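Local coordinates for fucoxanthin chlorophyll a/c-binding protein Lhcq11 (Chaetoceros gracilis, PDB 6L4U) that probably harvests light as a peripheral antenna protein, binding chlorophyll a, chlorophyll c1, fucoxanthin and diadinoxanthin and passing excitation energy on to a photosystem, at residues H164-H169 and G176-G181; R104-A109 and I223-L228. All blocks are in the same frame, centred on the assembly; numbering follows the deposited sequence.

Contact 1 of 2, residues H164-H169 and G176-G181. With KC1 (Chlorophyll c1), chain B.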
ATOM      1  N   HIS Y 164     -17.771 -53.905 -33.690  1.00 75.30           N
ATOM      2  CA  HIS Y 164     -16.970 -55.003 -34.204  1.00 75.30           C
ATOM      3  C   HIS Y 164     -17.117 -55.188 -35.708  1.00 75.30           C
ATOM      4  O   HIS Y 164     -16.324 -55.929 -36.294  1.00 75.30           O
ATOM      5  CB  HIS Y 164     -17.328 -56.296 -33.469  1.00 75.30           C
ATOM      6  CG  HIS Y 164     -16.808 -56.354 -32.064  1.00 75.30           C
ATOM      7  ND1 HIS Y 164     -17.526 -55.882 -30.986  1.00 75.30           N
ATOM      8  CD2 HIS Y 164     -15.644 -56.829 -31.561  1.00 75.30           C
ATOM      9  CE1 HIS Y 164     -16.824 -56.060 -29.881  1.00 75.30           C
ATOM     10  NE2 HIS Y 164     -15.680 -56.638 -30.200  1.00 75.30           N
ATOM     11  N   ASP Y 165     -18.107 -54.547 -36.339  1.00 73.99           N
ATOM     12  CA  ASP Y 165     -18.138 -54.471 -37.798  1.00 73.99           C
ATOM     13  C   ASP Y 165     -16.901 -53.762 -38.322  1.00 73.99           C
ATOM     14  O   ASP Y 165     -16.081 -54.359 -39.028  1.00 73.99           O
ATOM     15  CB  ASP Y 165     -19.396 -53.737 -38.262  1.00 73.99           C
ATOM     16  CG  ASP Y 165     -19.861 -54.168 -39.636  1.00 73.99           C
ATOM     17  OD1 ASP Y 165     -19.043 -54.699 -40.415  1.00 73.99           O
ATOM     18  OD2 ASP Y 165     -21.050 -53.952 -39.943  1.00 73.99           O
ATOM     19  N   GLU Y 166     -16.735 -52.492 -37.946  1.00 76.78           N
ATOM     20  CA  GLU Y 166     -15.579 -51.705 -38.353  1.00 76.78           C
ATOM     21  C   GLU Y 166     -14.278 -52.227 -37.764  1.00 76.78           C
ATOM     22  O   GLU Y 166     -13.215 -52.002 -38.354  1.00 76.78           O
ATOM     23  CB  GLU Y 166     -15.780 -50.250 -37.941  1.00 76.78           C
ATOM     24  CG  GLU Y 166     -16.929 -49.552 -38.636  1.00 76.78           C
ATOM     25  CD  GLU Y 166     -16.703 -48.060 -38.763  1.00 76.78           C
ATOM     26  OE1 GLU Y 166     -15.821 -47.525 -38.060  1.00 76.78           O
ATOM     27  OE2 GLU Y 166     -17.409 -47.422 -39.569  1.00 76.78           O
ATOM     28  N   LEU Y 167     -14.336 -52.916 -36.623  1.00 74.75           N
ATOM     29  CA  LEU Y 167     -13.134 -53.495 -36.035  1.00 74.75           C
ATOM     30  C   LEU Y 167     -12.636 -54.682 -36.854  1.00 74.75           C
ATOM     31  O   LEU Y 167     -11.452 -54.750 -37.197  1.00 74.75           O
ATOM     32  CB  LEU Y 167     -13.404 -53.909 -34.587  1.00 74.75           C
ATOM     33  CG  LEU Y 167     -12.190 -54.196 -33.699  1.00 74.75           C
ATOM     34  CD1 LEU Y 167     -12.409 -53.636 -32.310  1.00 74.75           C
ATOM     35  CD2 LEU Y 167     -11.908 -55.686 -33.615  1.00 74.75           C
ATOM     36  N   PHE Y 168     -13.524 -55.628 -37.172  1.00 73.61           N
ATOM     37  CA  PHE Y 168     -13.123 -56.764 -37.994  1.00 73.61           C
ATOM     38  C   PHE Y 168     -12.923 -56.362 -39.447  1.00 73.61           C
ATOM     39  O   PHE Y 168     -12.273 -57.098 -40.196  1.00 73.61           O
ATOM     40  CB  PHE Y 168     -14.152 -57.894 -37.919  1.00 73.61           C
ATOM     41  CG  PHE Y 168     -14.383 -58.431 -36.535  1.00 73.61           C
ATOM     42  CD1 PHE Y 168     -13.379 -58.419 -35.585  1.00 73.61           C
ATOM     43  CD2 PHE Y 168     -15.614 -58.968 -36.188  1.00 73.61           C
ATOM     44  CE1 PHE Y 168     -13.605 -58.912 -34.322  1.00 73.61           C
ATOM     45  CE2 PHE Y 168     -15.837 -59.459 -34.915  1.00 73.61           C
ATOM     46  CZ  PHE Y 168     -14.828 -59.434 -33.988  1.00 73.61           C
ATOM     47  N   HIS Y 169     -13.481 -55.220 -39.856  1.00 72.72           N
ATOM     48  CA  HIS Y 169     -13.133 -54.631 -41.144  1.00 72.72           C
ATOM     49  C   HIS Y 169     -11.665 -54.232 -41.187  1.00 72.72           C
ATOM     50  O   HIS Y 169     -11.034 -54.276 -42.244  1.00 72.72           O
ATOM     51  CB  HIS Y 169     -14.014 -53.413 -41.418  1.00 72.72           C
ATOM     52  CG  HIS Y 169     -15.211 -53.704 -42.267  1.00 72.72           C
ATOM     53  ND1 HIS Y 169     -15.110 -54.082 -43.586  1.00 72.72           N
ATOM     54  CD2 HIS Y 169     -16.534 -53.665 -41.988  1.00 72.72           C
ATOM     55  CE1 HIS Y 169     -16.319 -54.265 -44.084  1.00 72.72           C
ATOM     56  NE2 HIS Y 169     -17.202 -54.022 -43.133  1.00 72.72           N
ATOM     57  N   GLY Y 176      -8.091 -54.510 -45.718  1.00 66.88           N
ATOM     58  CA  GLY Y 176      -8.213 -53.469 -44.718  1.00 66.88           C
ATOM     59  C   GLY Y 176      -9.628 -52.938 -44.641  1.00 66.88           C
ATOM     60  O   GLY Y 176     -10.573 -53.627 -45.036  1.00 66.88           O
ATOM     61  N   HIS Y 177      -9.786 -51.721 -44.132  1.00 72.74           N
ATOM     62  CA  HIS Y 177     -11.099 -51.103 -44.027  1.00 72.74           C
ATOM     63  C   HIS Y 177     -11.654 -50.779 -45.410  1.00 72.74           C
ATOM     64  O   HIS Y 177     -10.918 -50.656 -46.393  1.00 72.74           O
ATOM     65  CB  HIS Y 177     -11.019 -49.826 -43.199  1.00 72.74           C
ATOM     66  CG  HIS Y 177     -12.251 -49.529 -42.404  1.00 72.74           C
ATOM     67  ND1 HIS Y 177     -12.639 -50.288 -41.322  1.00 72.74           N
ATOM     68  CD2 HIS Y 177     -13.146 -48.518 -42.493  1.00 72.74           C
ATOM     69  CE1 HIS Y 177     -13.738 -49.774 -40.798  1.00 72.74           C
ATOM     70  NE2 HIS Y 177     -14.063 -48.697 -41.486  1.00 72.74           N
ATOM     71  N   TYR Y 178     -12.978 -50.632 -45.471  1.00 71.37           N
ATOM     72  CA  TYR Y 178     -13.645 -50.329 -46.731  1.00 71.37           C
ATOM     73  C   TYR Y 178     -13.333 -48.926 -47.231  1.00 71.37           C
ATOM     74  O   TYR Y 178     -13.465 -48.668 -48.431  1.00 71.37           O
ATOM     75  CB  TYR Y 178     -15.157 -50.511 -46.594  1.00 71.37           C
ATOM     76  CG  TYR Y 178     -15.750 -49.992 -45.309  1.00 71.37           C
ATOM     77  CD1 TYR Y 178     -16.164 -48.672 -45.198  1.00 71.37           C
ATOM     78  CD2 TYR Y 178     -15.918 -50.829 -44.211  1.00 71.37           C
ATOM     79  CE1 TYR Y 178     -16.710 -48.195 -44.024  1.00 71.37           C
ATOM     80  CE2 TYR Y 178     -16.457 -50.363 -43.039  1.00 71.37           C
ATOM     81  CZ  TYR Y 178     -16.856 -49.051 -42.953  1.00 71.37           C
ATOM     82  OH  TYR Y 178     -17.389 -48.596 -41.775  1.00 71.37           O
ATOM     83  N   LEU Y 179     -12.921 -48.021 -46.349  1.00 71.44           N
ATOM     84  CA  LEU Y 179     -12.427 -46.720 -46.767  1.00 71.44           C
ATOM     85  C   LEU Y 179     -10.928 -46.716 -47.016  1.00 71.44           C
ATOM     86  O   LEU Y 179     -10.385 -45.677 -47.406  1.00 71.44           O
ATOM     87  CB  LEU Y 179     -12.768 -45.660 -45.720  1.00 71.44           C
ATOM     88  CG  LEU Y 179     -14.239 -45.515 -45.344  1.00 71.44           C
ATOM     89  CD1 LEU Y 179     -14.412 -44.290 -44.479  1.00 71.44           C
ATOM     90  CD2 LEU Y 179     -15.114 -45.427 -46.581  1.00 71.44           C
ATOM     91  N   ARG Y 180     -10.248 -47.839 -46.791  1.00 71.02           N
ATOM     92  CA  ARG Y 180      -8.823 -47.952 -47.060  1.00 71.02           C
ATOM     93  C   ARG Y 180      -8.527 -48.955 -48.168  1.00 71.02           C
ATOM     94  O   ARG Y 180      -7.968 -48.584 -49.202  1.00 71.02           O
ATOM     95  CB  ARG Y 180      -8.080 -48.337 -45.773  1.00 71.02           C
ATOM     96  CG  ARG Y 180      -8.205 -47.313 -44.657  1.00 71.02           C
ATOM     97  CD  ARG Y 180      -7.625 -45.973 -45.081  1.00 71.02           C
ATOM     98  NE  ARG Y 180      -7.813 -44.933 -44.074  1.00 71.02           N
ATOM     99  CZ  ARG Y 180      -8.760 -44.004 -44.128  1.00 71.02           C
ATOM    100  NH1 ARG Y 180      -9.613 -43.983 -45.141  1.00 71.02           N
ATOM    101  NH2 ARG Y 180      -8.854 -43.094 -43.168  1.00 71.02           N
ATOM    102  N   GLY Y 181      -8.890 -50.222 -47.985  1.00 63.09           N
ATOM    103  CA  GLY Y 181      -8.644 -51.210 -49.016  1.00 63.09           C
ATOM    104  C   GLY Y 181      -9.707 -52.280 -49.168  1.00 63.09           C
ATOM    105  O   GLY Y 181      -9.562 -53.179 -50.001  1.00 63.09           O
TER
HETATM  106  NB  KC1 B 310     -15.496 -44.248 -38.581  1.00 72.94           N
HETATM  107  ND  KC1 B 310     -14.263 -47.451 -36.417  1.00 72.94           N
HETATM  108  C1A KC1 B 310     -12.034 -46.630 -38.576  1.00 72.94           C
HETATM  109  C1B KC1 B 310     -15.010 -43.795 -39.734  1.00 72.94           C
HETATM  110  C1C KC1 B 310     -17.390 -45.008 -36.286  1.00 72.94           C
HETATM  111  C1D KC1 B 310     -14.739 -48.242 -35.319  1.00 72.94           C
HETATM  112  C2A KC1 B 310     -10.900 -46.277 -39.530  1.00 72.94           C
HETATM  113  C2B KC1 B 310     -15.871 -42.816 -40.447  1.00 72.94           C
HETATM  114  C2C KC1 B 310     -18.228 -44.992 -35.057  1.00 72.94           C
HETATM  115  C2D KC1 B 310     -13.809 -49.279 -34.820  1.00 72.94           C
HETATM  116  C3A KC1 B 310     -11.520 -45.156 -40.344  1.00 72.94           C
HETATM  117  C3B KC1 B 310     -17.043 -42.758 -39.550  1.00 72.94           C
HETATM  118  C3C KC1 B 310     -17.776 -46.194 -34.337  1.00 72.94           C
HETATM  119  C3D KC1 B 310     -12.658 -49.043 -35.735  1.00 72.94           C
HETATM  120  C4A KC1 B 310     -12.861 -45.091 -39.694  1.00 72.94           C
HETATM  121  C4B KC1 B 310     -16.688 -43.670 -38.430  1.00 72.94           C
HETATM  122  C4C KC1 B 310     -16.743 -46.746 -35.246  1.00 72.94           C
HETATM  123  C4D KC1 B 310     -13.008 -48.012 -36.594  1.00 72.94           C
HETATM  124  CAA KC1 B 310     -10.433 -47.316 -40.543  1.00 72.94           C
HETATM  125  CAB KC1 B 310     -18.275 -41.953 -39.699  1.00 72.94           C
HETATM  126  CAC KC1 B 310     -18.246 -46.738 -33.011  1.00 72.94           C
HETATM  127  CAD KC1 B 310     -11.293 -49.488 -36.107  1.00 72.94           C
HETATM  128  CBA KC1 B 310      -9.006 -47.801 -40.297  1.00 72.94           C
HETATM  129  CBB KC1 B 310     -18.519 -40.955 -38.872  1.00 72.94           C
HETATM  130  CBC KC1 B 310     -17.435 -46.020 -31.955  1.00 72.94           C
HETATM  131  CBD KC1 B 310     -10.803 -48.646 -37.210  1.00 72.94           C
HETATM  132  CED KC1 B 310      -7.214 -47.663 -36.193  1.00 72.94           C
HETATM  133  CGA KC1 B 310      -7.958 -46.768 -40.633  1.00 72.94           C
HETATM  134  CGD KC1 B 310      -9.650 -47.864 -36.657  1.00 72.94           C
HETATM  135  CHA KC1 B 310     -11.914 -47.712 -37.533  1.00 72.94           C
HETATM  136  CHB KC1 B 310     -13.674 -44.166 -40.197  1.00 72.94           C
HETATM  137  CHC KC1 B 310     -17.567 -43.931 -37.279  1.00 72.94           C
HETATM  138  CHD KC1 B 310     -16.077 -47.984 -34.795  1.00 72.94           C
HETATM  139  CMA KC1 B 310     -10.791 -43.838 -40.095  1.00 72.94           C
HETATM  140  CMB KC1 B 310     -15.641 -42.098 -41.745  1.00 72.94           C
HETATM  141  CMC KC1 B 310     -19.280 -44.003 -34.627  1.00 72.94           C
HETATM  142  CMD KC1 B 310     -13.834 -50.320 -33.737  1.00 72.94           C
HETATM  143  NA  KC1 B 310     -13.105 -45.928 -38.684  1.00 72.94           N
HETATM  144  NC  KC1 B 310     -16.508 -46.026 -36.376  1.00 72.94           N
HETATM  145  O1A KC1 B 310      -6.816 -46.910 -40.231  1.00 72.94           O
HETATM  146  O1D KC1 B 310      -9.835 -46.795 -36.103  1.00 72.94           O
HETATM  147  O2A KC1 B 310      -8.275 -45.602 -41.438  1.00 72.94           O
HETATM  148  O2D KC1 B 310      -8.296 -48.371 -36.789  1.00 72.94           O
HETATM  149  OBD KC1 B 310     -10.617 -50.423 -35.548  1.00 72.94           O
HETATM  150 MG   KC1 B 310     -14.749 -45.755 -37.426  1.00 72.94          MG
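The carbonyl O of E166 is hydrogen-bonded to the hydroxyl of T170 and also sits at the edge of the H177 imidazole, near its plane and 3.3 Å from H177 CE1. That same hydroxyl bonds H177 ND1, so one threonine joins the helix to the loop. The E166 side chain leaves with CG anti to its carbonyl carbon (chi1 -65°) and runs out extended, which brings OE1 to 2.2 Å from the magnesium of chlorophyll c1; E166 OE2 lies 2.5 Å from Y178 OH. H177 is sandwiched: Y178 CE2 lies above one face, while carbon CAA of the chlorophyll, 3.4 Å from H177 CG, lies against the other. H169 makes a T-shaped stack with Y178, planes at 83°: the tyrosine edge enters over the middle of the imidazole, with Y178 CD2 3.4 Å from H169 ND1. H169 ND1 is hydrogen-bonded to K186 NZ, which helps fix the ring's rotation. With an alanine at H169, the tyrosine edge would probably lose the face it rests on and K186 its bonding partner. Farther along the loop, R180 NE comes 2.8 Å from the chlorophyll's O2A, and R180 NH1 forms a salt bridge with E90. Because the metal ligand is a carboxylate, its charge probably influences the electronic levels of this pigment.

Contact 2 of 2, residues R104-A109 and I223-L228. With KC1 (Chlorophyll c1), chain C.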
ATOM      1  N   ARG Y 104     -30.080 -52.920 -46.061  1.00 70.18           N
ATOM      2  CA  ARG Y 104     -30.247 -54.162 -45.315  1.00 70.18           C
ATOM      3  C   ARG Y 104     -30.944 -53.950 -43.978  1.00 70.18           C
ATOM      4  O   ARG Y 104     -31.507 -54.900 -43.430  1.00 70.18           O
ATOM      5  CB  ARG Y 104     -28.885 -54.828 -45.114  1.00 70.18           C
ATOM      6  CG  ARG Y 104     -28.253 -55.289 -46.417  1.00 70.18           C
ATOM      7  CD  ARG Y 104     -26.908 -55.954 -46.210  1.00 70.18           C
ATOM      8  NE  ARG Y 104     -25.837 -55.041 -45.841  1.00 70.18           N
ATOM      9  CZ  ARG Y 104     -24.548 -55.350 -45.920  1.00 70.18           C
ATOM     10  NH1 ARG Y 104     -24.179 -56.545 -46.358  1.00 70.18           N
ATOM     11  NH2 ARG Y 104     -23.625 -54.468 -45.566  1.00 70.18           N
ATOM     12  N   ILE Y 105     -30.932 -52.729 -43.450  1.00 68.63           N
ATOM     13  CA  ILE Y 105     -31.725 -52.435 -42.263  1.00 68.63           C
ATOM     14  C   ILE Y 105     -33.183 -52.206 -42.640  1.00 68.63           C
ATOM     15  O   ILE Y 105     -34.093 -52.738 -41.994  1.00 68.63           O
ATOM     16  CB  ILE Y 105     -31.115 -51.236 -41.514  1.00 68.63           C
ATOM     17  CG1 ILE Y 105     -29.795 -51.657 -40.868  1.00 68.63           C
ATOM     18  CG2 ILE Y 105     -32.073 -50.694 -40.459  1.00 68.63           C
ATOM     19  CD1 ILE Y 105     -29.134 -50.585 -40.049  1.00 68.63           C
ATOM     20  N   ALA Y 106     -33.428 -51.453 -43.715  1.00 68.55           N
ATOM     21  CA  ALA Y 106     -34.796 -51.184 -44.143  1.00 68.55           C
ATOM     22  C   ALA Y 106     -35.473 -52.402 -44.761  1.00 68.55           C
ATOM     23  O   ALA Y 106     -36.704 -52.429 -44.845  1.00 68.55           O
ATOM     24  CB  ALA Y 106     -34.820 -50.023 -45.133  1.00 68.55           C
ATOM     25  N   MET Y 107     -34.707 -53.400 -45.203  1.00 73.51           N
ATOM     26  CA  MET Y 107     -35.319 -54.652 -45.637  1.00 73.51           C
ATOM     27  C   MET Y 107     -35.905 -55.407 -44.451  1.00 73.51           C
ATOM     28  O   MET Y 107     -37.039 -55.894 -44.512  1.00 73.51           O
ATOM     29  CB  MET Y 107     -34.294 -55.517 -46.366  1.00 73.51           C
ATOM     30  CG  MET Y 107     -33.986 -55.087 -47.779  1.00 73.51           C
ATOM     31  SD  MET Y 107     -33.097 -56.343 -48.724  1.00 73.51           S
ATOM     32  CE  MET Y 107     -31.400 -55.840 -48.472  1.00 73.51           C
ATOM     33  N   ALA Y 108     -35.140 -55.513 -43.363  1.00 72.38           N
ATOM     34  CA  ALA Y 108     -35.640 -56.168 -42.160  1.00 72.38           C
ATOM     35  C   ALA Y 108     -36.713 -55.338 -41.470  1.00 72.38           C
ATOM     36  O   ALA Y 108     -37.661 -55.897 -40.909  1.00 72.38           O
ATOM     37  CB  ALA Y 108     -34.488 -56.445 -41.198  1.00 72.38           C
ATOM     38  N   ALA Y 109     -36.586 -54.010 -41.501  1.00 71.39           N
ATOM     39  CA  ALA Y 109     -37.547 -53.153 -40.818  1.00 71.39           C
ATOM     40  C   ALA Y 109     -38.866 -53.034 -41.569  1.00 71.39           C
ATOM     41  O   ALA Y 109     -39.864 -52.627 -40.968  1.00 71.39           O
ATOM     42  CB  ALA Y 109     -36.953 -51.761 -40.600  1.00 71.39           C
ATOM     43  N   ILE Y 223     -37.541 -46.968 -49.822  1.00 68.49           N
ATOM     44  CA  ILE Y 223     -38.717 -46.202 -50.224  1.00 68.49           C
ATOM     45  C   ILE Y 223     -39.992 -46.888 -49.744  1.00 68.49           C
ATOM     46  O   ILE Y 223     -41.054 -46.259 -49.678  1.00 68.49           O
ATOM     47  CB  ILE Y 223     -38.730 -45.973 -51.747  1.00 68.49           C
ATOM     48  CG1 ILE Y 223     -38.845 -47.297 -52.494  1.00 68.49           C
ATOM     49  CG2 ILE Y 223     -37.476 -45.242 -52.183  1.00 68.49           C
ATOM     50  CD1 ILE Y 223     -39.088 -47.146 -53.965  1.00 68.49           C
ATOM     51  N   GLY Y 224     -39.915 -48.176 -49.402  1.00 65.33           N
ATOM     52  CA  GLY Y 224     -41.050 -48.829 -48.774  1.00 65.33           C
ATOM     53  C   GLY Y 224     -41.182 -48.469 -47.306  1.00 65.33           C
ATOM     54  O   GLY Y 224     -42.291 -48.276 -46.801  1.00 65.33           O
ATOM     55  N   VAL Y 225     -40.052 -48.380 -46.600  1.00 65.00           N
ATOM     56  CA  VAL Y 225     -40.061 -47.944 -45.208  1.00 65.00           C
ATOM     57  C   VAL Y 225     -40.402 -46.465 -45.076  1.00 65.00           C
ATOM     58  O   VAL Y 225     -41.241 -46.104 -44.238  1.00 65.00           O
ATOM     59  CB  VAL Y 225     -38.706 -48.271 -44.552  1.00 65.00           C
ATOM     60  CG1 VAL Y 225     -38.546 -47.553 -43.235  1.00 65.00           C
ATOM     61  CG2 VAL Y 225     -38.600 -49.762 -44.312  1.00 65.00           C
ATOM     62  N   ALA Y 226     -39.817 -45.604 -45.918  1.00 65.18           N
ATOM     63  CA  ALA Y 226     -40.177 -44.187 -45.903  1.00 65.18           C
ATOM     64  C   ALA Y 226     -41.601 -43.963 -46.394  1.00 65.18           C
ATOM     65  O   ALA Y 226     -42.189 -42.912 -46.121  1.00 65.18           O
ATOM     66  CB  ALA Y 226     -39.194 -43.375 -46.745  1.00 65.18           C
ATOM     67  N   GLY Y 227     -42.161 -44.924 -47.129  1.00 63.38           N
ATOM     68  CA  GLY Y 227     -43.602 -44.951 -47.298  1.00 63.38           C
ATOM     69  C   GLY Y 227     -44.311 -45.221 -45.985  1.00 63.38           C
ATOM     70  O   GLY Y 227     -45.175 -44.451 -45.565  1.00 63.38           O
ATOM     71  N   LEU Y 228     -43.902 -46.276 -45.278  1.00 67.18           N
ATOM     72  CA  LEU Y 228     -44.589 -46.692 -44.057  1.00 67.18           C
ATOM     73  C   LEU Y 228     -44.393 -45.738 -42.881  1.00 67.18           C
ATOM     74  O   LEU Y 228     -45.032 -45.936 -41.842  1.00 67.18           O
ATOM     75  CB  LEU Y 228     -44.142 -48.100 -43.666  1.00 67.18           C
ATOM     76  CG  LEU Y 228     -44.799 -49.207 -44.495  1.00 67.18           C
ATOM     77  CD1 LEU Y 228     -44.408 -50.576 -43.982  1.00 67.18           C
ATOM     78  CD2 LEU Y 228     -46.315 -49.056 -44.509  1.00 67.18           C
TER
HETATM   79  NB  KC1 C 306     -28.546 -60.279 -49.097  1.00 75.27           N
HETATM   80  ND  KC1 C 306     -25.930 -59.736 -46.055  1.00 75.27           N
HETATM   81  C1A KC1 C 306     -24.422 -60.962 -48.605  1.00 75.27           C
HETATM   82  C1B KC1 C 306     -28.288 -60.592 -50.359  1.00 75.27           C
HETATM   83  C1C KC1 C 306     -29.825 -59.136 -46.547  1.00 75.27           C
HETATM   84  C1D KC1 C 306     -25.960 -59.286 -44.691  1.00 75.27           C
HETATM   85  C2A KC1 C 306     -23.615 -61.543 -49.756  1.00 75.27           C
HETATM   86  C2B KC1 C 306     -29.425 -60.442 -51.295  1.00 75.27           C
HETATM   87  C2C KC1 C 306     -30.641 -58.572 -45.446  1.00 75.27           C
HETATM   88  C2D KC1 C 306     -24.682 -59.368 -43.951  1.00 75.27           C
HETATM   89  C3A KC1 C 306     -24.667 -61.639 -50.838  1.00 75.27           C
HETATM   90  C3B KC1 C 306     -30.500 -59.956 -50.398  1.00 75.27           C
HETATM   91  C3C KC1 C 306     -29.674 -58.374 -44.358  1.00 75.27           C
HETATM   92  C3D KC1 C 306     -23.825 -59.933 -45.024  1.00 75.27           C
HETATM   93  C4A KC1 C 306     -25.848 -61.102 -50.103  1.00 75.27           C
HETATM   94  C4B KC1 C 306     -29.830 -59.904 -49.060  1.00 75.27           C
HETATM   95  C4C KC1 C 306     -28.410 -58.852 -44.973  1.00 75.27           C
HETATM   96  C4D KC1 C 306     -24.602 -60.103 -46.157  1.00 75.27           C
HETATM   97  CAA KC1 C 306     -23.126 -62.984 -49.609  1.00 75.27           C
HETATM   98  CAB KC1 C 306     -31.901 -59.616 -50.771  1.00 75.27           C
HETATM   99  CAC KC1 C 306     -29.916 -57.815 -42.976  1.00 75.27           C
HETATM  100  CAD KC1 C 306     -22.460 -60.393 -45.344  1.00 75.27           C
HETATM  101  CBA KC1 C 306     -21.609 -63.149 -49.500  1.00 75.27           C
HETATM  102  CBB KC1 C 306     -32.972 -59.980 -50.085  1.00 75.27           C
HETATM  103  CBC KC1 C 306     -30.157 -58.979 -42.043  1.00 75.27           C
HETATM  104  CBD KC1 C 306     -22.422 -60.850 -46.749  1.00 75.27           C
HETATM  105  CED KC1 C 306     -21.247 -58.609 -49.581  1.00 75.27           C
HETATM  106  CGA KC1 C 306     -20.846 -62.374 -50.548  1.00 75.27           C
HETATM  107  CGD KC1 C 306     -21.458 -60.003 -47.521  1.00 75.27           C
HETATM  108  CHA KC1 C 306     -23.807 -60.666 -47.265  1.00 75.27           C
HETATM  109  CHB KC1 C 306     -26.974 -61.061 -50.808  1.00 75.27           C
HETATM  110  CHC KC1 C 306     -30.491 -59.466 -47.819  1.00 75.27           C
HETATM  111  CHD KC1 C 306     -27.207 -58.786 -44.122  1.00 75.27           C
HETATM  112  CMA KC1 C 306     -24.297 -60.714 -51.975  1.00 75.27           C
HETATM  113  CMB KC1 C 306     -29.452 -60.710 -52.771  1.00 75.27           C
HETATM  114  CMC KC1 C 306     -32.106 -58.274 -45.431  1.00 75.27           C
HETATM  115  CMD KC1 C 306     -24.205 -59.043 -42.563  1.00 75.27           C
HETATM  116  NA  KC1 C 306     -25.665 -60.727 -48.835  1.00 75.27           N
HETATM  117  NC  KC1 C 306     -28.522 -59.288 -46.256  1.00 75.27           N
HETATM  118  O1A KC1 C 306     -21.136 -62.433 -51.729  1.00 75.27           O
HETATM  119  O1D KC1 C 306     -20.263 -60.235 -47.468  1.00 75.27           O
HETATM  120  O2A KC1 C 306     -19.723 -61.542 -50.150  1.00 75.27           O
HETATM  121  O2D KC1 C 306     -21.944 -58.931 -48.376  1.00 75.27           O
HETATM  122  OBD KC1 C 306     -21.483 -60.381 -44.519  1.00 75.27           O
HETATM  123 MG   KC1 C 306     -27.216 -60.217 -47.552  1.00 75.27          MG
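Helices 89-115 and 208-230, two of the long helices of the light-harvesting chlorophyll-binding fold, come together here at A106 and V225, whose CA atoms are 6.3 Å apart. A single methyl does nearly all the touching. V225 CG2 points across the gap, 3.3 Å from A106 O and 3.9 Å from A106 CB, and it reaches the backbone one turn on, 4.3 Å from A109 C. The first torsion explains the choice of branch: CG1 is anti to the backbone N (chi1 166°), and CG2 is left to face the partner helix. The small alanine side chains probably allow the two helices to approach this closely, and M222 and F110 add to the packing beside them. In this fold carotenoids lie in the grooves along the paired long helices, and diadinoxanthin accordingly touches I105, A106, A109 and V225. R104 and M107 turn instead to chlorophyll c1. R104 lays its chain along the macrocycle, with R104 CD 3.5 Å from the chlorophyll's CHD, and its NH1 is hydrogen-bonded to G185 O. M107 CB packs 3.6 Å from the ring methyl CMC, while M107 CE at the end of the bent chain lies 3.8 Å from CHC.

Along the chain the order is 104-109, 164-169, 176-181, 223-228, so both halves of contact 1 fall between the two halves of contact 2. Their centres are 25 Å apart, on opposite sides of the chain's centre, and their nearest atoms are about 6 Å apart. Contact 1 folds the loop after helix 148-171 back on that helix's end, where W94 and H97 meet it. Helix 89-115 thus supplies one half of contact 2 and also packs against the loop of contact 1. One chlorophyll c1 is lined by I105 of contact 2 and by E166 and Y178 of contact 1, so the two places share a pigment; each also lines others of its own, consistent with an antenna in which closely spaced pigments probably pass energy on.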